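Local coordinates for cellulose-binding protein (Saccharophagus degradans, PDB 2YHG), which probably acts on carbohydrate as the nucleoside hydrolase-related C-terminal part of a longer cellulose-binding protein, though its precise reaction is not settled, at residues A382-S390 and Q402-H413; Q114-V122 and G187-L195. All blocks are in the same frame, centred on the assembly; numbering follows the deposited sequence. Where two conformers were deposited one is given.

Overall arrangement
The two interactions lie in different parts of the chain. Interaction 2, residues 114-122 with 187-195, belongs to the nucleoside hydrolase-like domain with its six-stranded parallel sheet. Interaction 1, residues 382-390 with 402-413, comes later in the chain and belongs to the small C-terminal beta domain. Their centres are 42 Å apart and their nearest atoms about 24 Å apart, so they do not touch. Each is near a metal. Interaction 1 holds two of the three residues that bind one magnesium ion. In interaction 2 the side chain of Gln188 comes within about 4 Å of the calcium ion bound by Asp36, Asp43, Trp151 and Asp244, without being one of its ligands.

Interaction 1: residues A382-S390 and Q402-H413. With MG (magnesium ion), chain E.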
loop_
_atom_site.group_PDB
_atom_site.type_symbol
_atom_site.label_atom_id
_atom_site.label_comp_id
_atom_site.label_asym_id
_atom_site.label_seq_id
_atom_site.Cartn_x
_atom_site.Cartn_y
_atom_site.Cartn_z
ATOM N N ALA A 382 -5.627 11.055 13.155
ATOM C CA ALA A 382 -4.248 10.775 12.838
ATOM C C ALA A 382 -3.254 11.632 13.627
ATOM O O ALA A 382 -2.072 11.301 13.689
ATOM C CB ALA A 382 -4.006 10.989 11.360
ATOM N N ASP A 383 -3.704 12.730 14.214
ATOM C CA ASP A 383 -2.785 13.693 14.794
ATOM C C ASP A 383 -2.801 13.652 16.322
ATOM O O ASP A 383 -3.658 13.028 16.952
ATOM C CB ASP A 383 -2.999 15.107 14.216
ATOM C CG ASP A 383 -4.348 15.703 14.506
ATOM O OD1 ASP A 383 -5.056 15.274 15.424
ATOM O OD2 ASP A 383 -4.711 16.653 13.770
ATOM N N SER A 384 -1.813 14.291 16.944
ATOM C CA SER A 384 -1.680 14.199 18.392
ATOM C C SER A 384 -2.508 15.233 19.115
ATOM O O SER A 384 -2.782 15.076 20.305
ATOM C CB SER A 384 -0.238 14.273 18.808
ATOM O OG SER A 384 0.324 15.550 18.509
ATOM N N TYR A 385 -2.944 16.279 18.439
ATOM C CA TYR A 385 -3.807 17.264 19.059
ATOM C C TYR A 385 -5.114 16.604 19.407
ATOM O O TYR A 385 -5.685 15.874 18.595
ATOM C CB TYR A 385 -4.008 18.428 18.097
ATOM C CG TYR A 385 -4.851 19.510 18.678
ATOM C CD1 TYR A 385 -4.442 20.171 19.816
ATOM C CD2 TYR A 385 -6.041 19.861 18.107
ATOM C CE1 TYR A 385 -5.239 21.162 20.404
ATOM C CE2 TYR A 385 -6.855 20.851 18.680
ATOM C CZ TYR A 385 -6.447 21.473 19.839
ATOM O OH TYR A 385 -7.260 22.420 20.430
ATOM N N SER A 386 -5.621 16.876 20.601
ATOM C CA SER A 386 -6.816 16.180 21.047
ATOM C C SER A 386 -8.105 16.891 20.722
ATOM O O SER A 386 -9.171 16.298 20.830
ATOM C CB SER A 386 -6.781 15.879 22.538
ATOM O OG SER A 386 -6.939 17.064 23.271
ATOM N N GLY A 387 -8.030 18.159 20.357
ATOM C CA GLY A 387 -9.203 18.986 20.158
ATOM C C GLY A 387 -9.603 19.141 18.708
ATOM O O GLY A 387 -9.132 18.428 17.814
ATOM N N SER A 388 -10.586 20.001 18.509
ATOM C CA SER A 388 -11.117 20.303 17.191
ATOM C C SER A 388 -10.351 21.489 16.597
ATOM O O SER A 388 -9.755 22.299 17.319
ATOM C CB SER A 388 -12.610 20.615 17.254
ATOM O OG SER A 388 -12.845 21.736 18.079
ATOM N N VAL A 389 -10.359 21.538 15.265
ATOM C CA VAL A 389 -9.621 22.538 14.526
ATOM C C VAL A 389 -10.520 23.097 13.456
ATOM O O VAL A 389 -10.980 22.361 12.590
ATOM C CB VAL A 389 -8.332 21.944 13.891
ATOM C CG1 VAL A 389 -7.628 22.991 12.998
ATOM C CG2 VAL A 389 -7.399 21.424 14.952
ATOM N N SER A 390 -10.744 24.402 13.499
ATOM C CA SER A 390 -11.561 25.083 12.511
ATOM C C SER A 390 -10.786 25.418 11.242
ATOM O O SER A 390 -9.651 25.911 11.299
ATOM C CB SER A 390 -12.117 26.366 13.125
ATOM O OG SER A 390 -12.873 26.071 14.268
ATOM N N GLN A 402 -7.215 27.635 11.653
ATOM C CA GLN A 402 -6.987 28.266 12.935
ATOM C C GLN A 402 -6.272 27.291 13.851
ATOM O O GLN A 402 -6.859 26.283 14.250
ATOM C CB GLN A 402 -8.326 28.699 13.522
ATOM C CG GLN A 402 -8.905 29.868 12.804
ATOM C CD GLN A 402 -10.097 30.439 13.522
ATOM O OE1 GLN A 402 -11.191 29.917 13.390
ATOM N NE2 GLN A 402 -9.864 31.396 14.415
ATOM N N ILE A 403 -5.029 27.576 14.191
ATOM C CA ILE A 403 -4.257 26.718 15.084
ATOM C C ILE A 403 -4.617 27.096 16.509
ATOM O O ILE A 403 -4.383 28.220 16.943
ATOM C CB ILE A 403 -2.756 26.919 14.879
ATOM C CG1 ILE A 403 -2.345 26.758 13.429
ATOM C CG2 ILE A 403 -1.976 26.003 15.822
ATOM C CD1 ILE A 403 -2.628 25.397 12.839
ATOM N N PRO A 404 -5.224 26.182 17.282
ATOM C CA PRO A 404 -5.665 26.570 18.635
ATOM C C PRO A 404 -4.524 27.070 19.489
ATOM O O PRO A 404 -3.414 26.563 19.452
ATOM C CB PRO A 404 -6.281 25.277 19.179
ATOM C CG PRO A 404 -6.797 24.596 17.926
ATOM C CD PRO A 404 -5.678 24.822 16.930
ATOM N N SER A 405 -4.861 27.987 20.414
ATOM C CA SER A 405 -3.907 28.460 21.379
ATOM C C SER A 405 -3.377 27.388 22.301
ATOM O O SER A 405 -2.266 27.498 22.785
ATOM C CB SER A 405 -4.519 29.584 22.210
ATOM O OG SER A 405 -4.806 30.709 21.408
ATOM N N ASN A 406 -4.155 26.306 22.469
ATOM C CA ASN A 406 -3.792 25.225 23.378
ATOM C C ASN A 406 -3.119 24.056 22.663
ATOM O O ASN A 406 -2.927 23.002 23.262
ATOM C CB ASN A 406 -5.004 24.730 24.194
ATOM C CG ASN A 406 -6.039 24.039 23.359
ATOM O OD1 ASN A 406 -5.795 23.745 22.184
ATOM N ND2 ASN A 406 -7.179 23.678 23.978
ATOM N N ALA A 407 -2.677 24.244 21.418
ATOM C CA ALA A 407 -2.127 23.146 20.611
ATOM C C ALA A 407 -0.611 22.979 20.712
ATOM O O ALA A 407 -0.039 22.133 20.019
ATOM C CB ALA A 407 -2.556 23.283 19.170
ATOM N N GLY A 408 0.058 23.773 21.537
ATOM C CA GLY A 408 1.484 23.660 21.630
ATOM C C GLY A 408 1.985 22.260 21.933
ATOM O O GLY A 408 1.488 21.593 22.822
ATOM N N GLY A 409 3.051 21.876 21.248
ATOM C CA GLY A 409 3.658 20.588 21.428
ATOM C C GLY A 409 2.913 19.436 20.783
ATOM O O GLY A 409 3.286 18.274 20.982
ATOM N N LYS A 410 1.895 19.721 19.996
ATOM C CA LYS A 410 1.144 18.695 19.275
ATOM C C LYS A 410 1.283 18.932 17.775
ATOM O O LYS A 410 1.819 19.959 17.339
ATOM C CB LYS A 410 -0.317 18.819 19.661
ATOM C CG LYS A 410 -0.586 18.753 21.161
ATOM C CD LYS A 410 -0.143 17.442 21.765
ATOM C CE LYS A 410 -0.344 17.450 23.269
ATOM N NZ LYS A 410 0.073 16.157 23.840
ATOM N N ASP A 411 0.794 17.989 16.994
ATOM C CA ASP A 411 0.637 18.220 15.569
ATOM C C ASP A 411 -0.815 18.176 15.176
ATOM O O ASP A 411 -1.696 17.634 15.902
ATOM C CB ASP A 411 1.546 17.339 14.675
ATOM C CG ASP A 411 1.190 15.886 14.593
ATOM O OD1 ASP A 411 0.272 15.381 15.255
ATOM O OD2 ASP A 411 1.811 15.208 13.734
ATOM N N ILE A 412 -1.087 18.772 14.023
ATOM C CA ILE A 412 -2.420 18.905 13.455
ATOM C C ILE A 412 -2.303 18.500 11.989
ATOM O O ILE A 412 -1.485 19.072 11.253
ATOM C CB ILE A 412 -2.936 20.340 13.581
ATOM C CG1 ILE A 412 -3.222 20.687 15.048
ATOM C CG2 ILE A 412 -4.169 20.578 12.724
ATOM C CD1 ILE A 412 -3.490 22.152 15.329
ATOM N N HIS A 413 -3.076 17.512 11.576
ATOM C CA HIS A 413 -3.053 17.035 10.200
ATOM C C HIS A 413 -4.239 17.595 9.446
ATOM O O HIS A 413 -5.407 17.353 9.806
ATOM C CB HIS A 413 -3.076 15.507 10.149
ATOM C CG HIS A 413 -1.832 14.859 10.636
ATOM N ND1 HIS A 413 -1.467 13.591 10.240
ATOM C CD2 HIS A 413 -0.901 15.280 11.525
ATOM C CE1 HIS A 413 -0.357 13.271 10.891
ATOM N NE2 HIS A 413 0.006 14.273 11.684
HETATM MG MG MG E . -6.069 14.212 17.058
HETATM O O HOH W 1 -9.274 25.859 15.512
HETATM O O HOH W 2 -6.675 12.715 18.731
#
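Asp383 and Tyr385 run beside Ile412 and Lys410 with CA atoms 5.4 Å and 5.2 Å apart; Tyr385 N donates to Asp411 O, and at the far end Gln402 N donates to Ser390 O. Asp383 carries much of the polar contact. Its CG lies between the backbone N and the carbonyl carbon (chi1 63°), which lays the carboxylate against Ile412 and His413. Asp383 OD2 accepts from His413 N at 2.9 Å through its anti lone pair, and also from His378 NE2. Asp383 OD1 turns to the magnesium ion, 2.2 Å away. Tyr385 O, Gly380 O and a water also bind the metal.

Ser384 and Asp411 are joined by two bonds. Ser384 N donates to Asp411 OD1 at 2.9 Å, nearly in line with the C-O bond, and Asp411 N donates to Ser384 OG. The other carboxylate oxygen, Asp411 OD2, takes His413 NE2 from above the carboxylate plane, while it lies in the plane of the imidazole. His413 ND1 is bonded to Arg431, and Asp383 CB packs on His413 CD2.

At chi1 -178° the Tyr385 ring extends past Ile412 CG1 to Pro404, Asn406 and Ala407. Tyr385 OH donates to Asn406 OD1 at 2.6 Å, in the plane of that carbonyl and on a lone pair. The ring and amide planes are 54° apart. Ala407 CB approaches Tyr385 CE1 to 3.6 Å. Pro404 CG lies 3.7 Å from Tyr385 CZ. Val389 CG2 extends the apolar patch to Ile412 CD1.

The contact ties the magnesium-binding loop to strand 411-420. Both oxygens of Asp383 are engaged, one by the metal and one by two N-H donors. This should hold the carboxylate in one rotation and disperse its negative charge.

Interaction 2: residues Q114-V122 and G187-L195; sequences QRGYGMGDV and GQDNAGTWL. With EDO (1,2-ethanediol), chain J.
Met119 lies across the first turn of helix 190-198, and Tyr117 and Asn190 come next in buried surface. The Met119 chain bends at chi2 and chi3, which brings its methyl CE over one face of the Trp194 indole. Met119 CE stands 3.4 Å from the centroid of the Trp194 five-membered ring and 9° off the ring normal, a CH-pi contact. Met119 SD approaches more obliquely, as a Met-aromatic contact, and touches Ala191 CB at 3.6 Å.

In one of its two conformers, Asn190 OD1 accepts from Met119 N at 2.7 Å, in the carbonyl plane and on a lone pair. There Asn190 ND2 donates to Glu287 and to a water that also receives Gly120 N.

The Tyr117 and Asp189 side chains lie alongside, running opposite ways, with Tyr117 CE1 3.4 Å from Asp189 CB. Gln188 O sits at the ring edge, in its plane. The Tyr117 hydroxyl is bonded to Glu287, so in that conformer this acid holds both Tyr117 and Asn190. Asp189 is the N-cap of the helix. Its OD1 accepts from Gly192 N and from Cys154 N, and weakly from Ala191 N. Its OD2 reaches Gly118 N through a second water.

The contact joins the loop between strand 110-112 and helix 129-139 to the loop after strand 180-185 and to helix 190-198. Asn155 of helix 155-167 bonds Gly118 O and packs on Ala191.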
loop_
_atom_site.group_PDB
_atom_site.type_symbol
_atom_site.label_atom_id
_atom_site.label_comp_id
_atom_site.label_asym_id
_atom_site.label_seq_id
_atom_site.Cartn_x
_atom_site.Cartn_y
_atom_site.Cartn_z
ATOM N N GLN A 114 9.521 -19.212 -0.770
ATOM C CA GLN A 114 9.540 -20.509 -0.071
ATOM C C GLN A 114 8.434 -21.389 -0.653
ATOM O O GLN A 114 7.293 -20.929 -0.868
ATOM C CB GLN A 114 9.322 -20.364 1.424
ATOM C CG GLN A 114 10.240 -19.362 2.123
ATOM C CD GLN A 114 11.692 -19.499 1.711
ATOM O OE1 GLN A 114 12.210 -18.690 0.948
ATOM N NE2 GLN A 114 12.356 -20.519 2.196
ATOM N N ARG A 115 8.751 -22.677 -0.842
ATOM C CA ARG A 115 7.822 -23.636 -1.441
ATOM C C ARG A 115 7.044 -24.424 -0.408
ATOM O O ARG A 115 6.120 -25.144 -0.780
ATOM C CB ARG A 115 8.546 -24.566 -2.386
ATOM C CG ARG A 115 9.132 -23.858 -3.571
ATOM C CD ARG A 115 9.857 -24.818 -4.505
ATOM N NE ARG A 115 11.025 -25.419 -3.870
ATOM C CZ ARG A 115 11.565 -26.573 -4.238
ATOM N NH1 ARG A 115 11.008 -27.266 -5.202
ATOM N NH2 ARG A 115 12.722 -26.961 -3.721
ATOM N N GLY A 116 7.431 -24.323 0.858
ATOM C CA GLY A 116 6.753 -24.973 1.965
ATOM C C GLY A 116 6.284 -23.975 2.984
ATOM O O GLY A 116 6.491 -22.761 2.846
ATOM N N TYR A 117 5.645 -24.483 4.042
ATOM C CA TYR A 117 4.882 -23.657 4.960
ATOM C C TYR A 117 5.667 -23.146 6.172
ATOM O O TYR A 117 6.328 -23.902 6.879
ATOM C CB TYR A 117 3.672 -24.456 5.464
ATOM C CG TYR A 117 2.941 -23.742 6.573
ATOM C CD1 TYR A 117 2.197 -22.598 6.311
ATOM C CD2 TYR A 117 3.045 -24.148 7.886
ATOM C CE1 TYR A 117 1.598 -21.866 7.342
ATOM C CE2 TYR A 117 2.449 -23.446 8.927
ATOM C CZ TYR A 117 1.766 -22.276 8.645
ATOM O OH TYR A 117 1.223 -21.486 9.646
ATOM N N GLY A 118 5.514 -21.856 6.437
ATOM C CA GLY A 118 5.871 -21.268 7.697
ATOM C C GLY A 118 7.342 -21.417 8.039
ATOM O O GLY A 118 8.202 -21.524 7.165
ATOM N N MET A 119 7.637 -21.371 9.336
ATOM C CA MET A 119 9.005 -21.545 9.801
ATOM C C MET A 119 9.526 -22.944 9.485
ATOM O O MET A 119 10.734 -23.156 9.520
ATOM C CB MET A 119 9.116 -21.258 11.297
ATOM C CG MET A 119 8.923 -19.788 11.651
ATOM S SD MET A 119 10.115 -18.656 10.841
ATOM C CE MET A 119 11.629 -19.081 11.664
ATOM N N GLY A 120 8.664 -23.892 9.152
ATOM C CA GLY A 120 9.119 -25.203 8.712
ATOM C C GLY A 120 9.820 -25.189 7.374
ATOM O O GLY A 120 10.451 -26.184 7.026
ATOM N N ASP A 121 9.780 -24.083 6.640
ATOM C CA ASP A 121 10.572 -23.915 5.450
ATOM C C ASP A 121 11.530 -22.753 5.543
ATOM O O ASP A 121 11.849 -22.121 4.519
ATOM C CB ASP A 121 9.705 -23.872 4.198
ATOM C CG ASP A 121 10.474 -24.198 2.962
ATOM O OD1 ASP A 121 11.411 -25.021 3.029
ATOM O OD2 ASP A 121 10.105 -23.666 1.897
ATOM N N VAL A 122 12.013 -22.490 6.749
ATOM C CA VAL A 122 13.020 -21.468 6.998
ATOM C C VAL A 122 14.232 -22.150 7.629
ATOM O O VAL A 122 14.075 -22.991 8.545
ATOM C CB VAL A 122 12.476 -20.336 7.888
ATOM C CG1 VAL A 122 13.561 -19.407 8.322
ATOM C CG2 VAL A 122 11.377 -19.610 7.147
ATOM N N GLY A 187 -2.264 -12.575 8.947
ATOM C CA GLY A 187 -1.488 -13.604 9.628
ATOM C C GLY A 187 -1.814 -14.962 9.093
ATOM O O GLY A 187 -2.837 -15.590 9.407
ATOM N N GLN A 188 -0.964 -15.431 8.174
ATOM C CA GLN A 188 -1.209 -16.655 7.456
ATOM C C GLN A 188 -0.028 -17.616 7.518
ATOM O O GLN A 188 -0.056 -18.656 6.874
ATOM C CB GLN A 188 -1.618 -16.385 6.016
ATOM C CG GLN A 188 -2.903 -15.569 5.932
ATOM C CD GLN A 188 -3.198 -15.192 4.511
ATOM O OE1 GLN A 188 -3.442 -16.069 3.688
ATOM N NE2 GLN A 188 -3.164 -13.910 4.191
ATOM N N ASP A 189 0.970 -17.314 8.329
ATOM C CA ASP A 189 1.898 -18.319 8.776
ATOM C C ASP A 189 2.538 -17.867 10.059
ATOM O O ASP A 189 2.424 -16.721 10.495
ATOM C CB ASP A 189 2.911 -18.772 7.706
ATOM C CG ASP A 189 4.009 -17.778 7.357
ATOM O OD1 ASP A 189 4.127 -16.718 8.008
ATOM O OD2 ASP A 189 4.764 -18.099 6.398
ATOM N N ASN A 190 3.247 -18.802 10.697
ATOM C CA ASN A 190 3.927 -18.556 11.961
ATOM C C ASN A 190 5.238 -17.792 11.775
ATOM O O ASN A 190 5.817 -17.325 12.749
ATOM C CB ASN A 190 4.133 -19.889 12.694
ATOM C CG ASN A 190 4.839 -20.905 11.846
ATOM O OD1 ASN A 190 5.931 -20.619 11.349
ATOM N ND2 ASN A 190 4.283 -22.119 11.758
ATOM N N ALA A 191 5.694 -17.607 10.532
ATOM C CA ALA A 191 6.945 -16.919 10.254
ATOM C C ALA A 191 6.814 -15.418 10.429
ATOM O O ALA A 191 7.758 -14.761 10.852
ATOM C CB ALA A 191 7.454 -17.268 8.867
ATOM N N GLY A 192 5.657 -14.853 10.109
ATOM C CA GLY A 192 5.437 -13.446 10.420
ATOM C C GLY A 192 5.514 -13.206 11.903
ATOM O O GLY A 192 6.100 -12.229 12.366
ATOM N N THR A 193 4.913 -14.086 12.683
ATOM C CA THR A 193 4.952 -13.964 14.143
ATOM C C THR A 193 6.388 -14.092 14.655
ATOM O O THR A 193 6.804 -13.321 15.530
ATOM C CB THR A 193 4.021 -14.983 14.797
ATOM O OG1 THR A 193 2.811 -15.034 14.020
ATOM C CG2 THR A 193 3.751 -14.580 16.208
ATOM N N TRP A 194 7.143 -15.034 14.097
ATOM C CA TRP A 194 8.549 -15.183 14.442
ATOM C C TRP A 194 9.310 -13.873 14.195
ATOM O O TRP A 194 10.117 -13.434 15.024
ATOM C CB TRP A 194 9.162 -16.322 13.645
ATOM C CG TRP A 194 10.613 -16.543 13.909
ATOM C CD1 TRP A 194 11.175 -17.327 14.888
ATOM C CD2 TRP A 194 11.691 -16.035 13.139
ATOM N NE1 TRP A 194 12.541 -17.294 14.805
ATOM C CE2 TRP A 194 12.891 -16.513 13.734
ATOM C CE3 TRP A 194 11.775 -15.308 11.956
ATOM C CZ2 TRP A 194 14.146 -16.219 13.212
ATOM C CZ3 TRP A 194 13.029 -15.055 11.412
ATOM C CH2 TRP A 194 14.201 -15.498 12.051
ATOM N N LEU A 195 9.013 -13.211 13.064
ATOM C CA LEU A 195 9.642 -11.929 12.786
ATOM C C LEU A 195 9.305 -10.875 13.815
ATOM O O LEU A 195 10.191 -10.163 14.321
ATOM C CB LEU A 195 9.241 -11.410 11.396
ATOM C CG LEU A 195 9.913 -12.083 10.193
ATOM C CD1 LEU A 195 9.185 -11.742 8.911
ATOM C CD2 LEU A 195 11.377 -11.677 10.109
HETATM C C1 EDO J . 12.667 -23.309 -0.291
HETATM O O1 EDO J . 11.371 -23.873 -0.387
HETATM C C2 EDO J . 13.054 -22.683 -1.600
HETATM O O2 EDO J . 13.014 -23.678 -2.622
HETATM O O HOH W 3 3.918 -20.150 4.745
HETATM O O HOH W 4 5.928 -24.198 10.410
#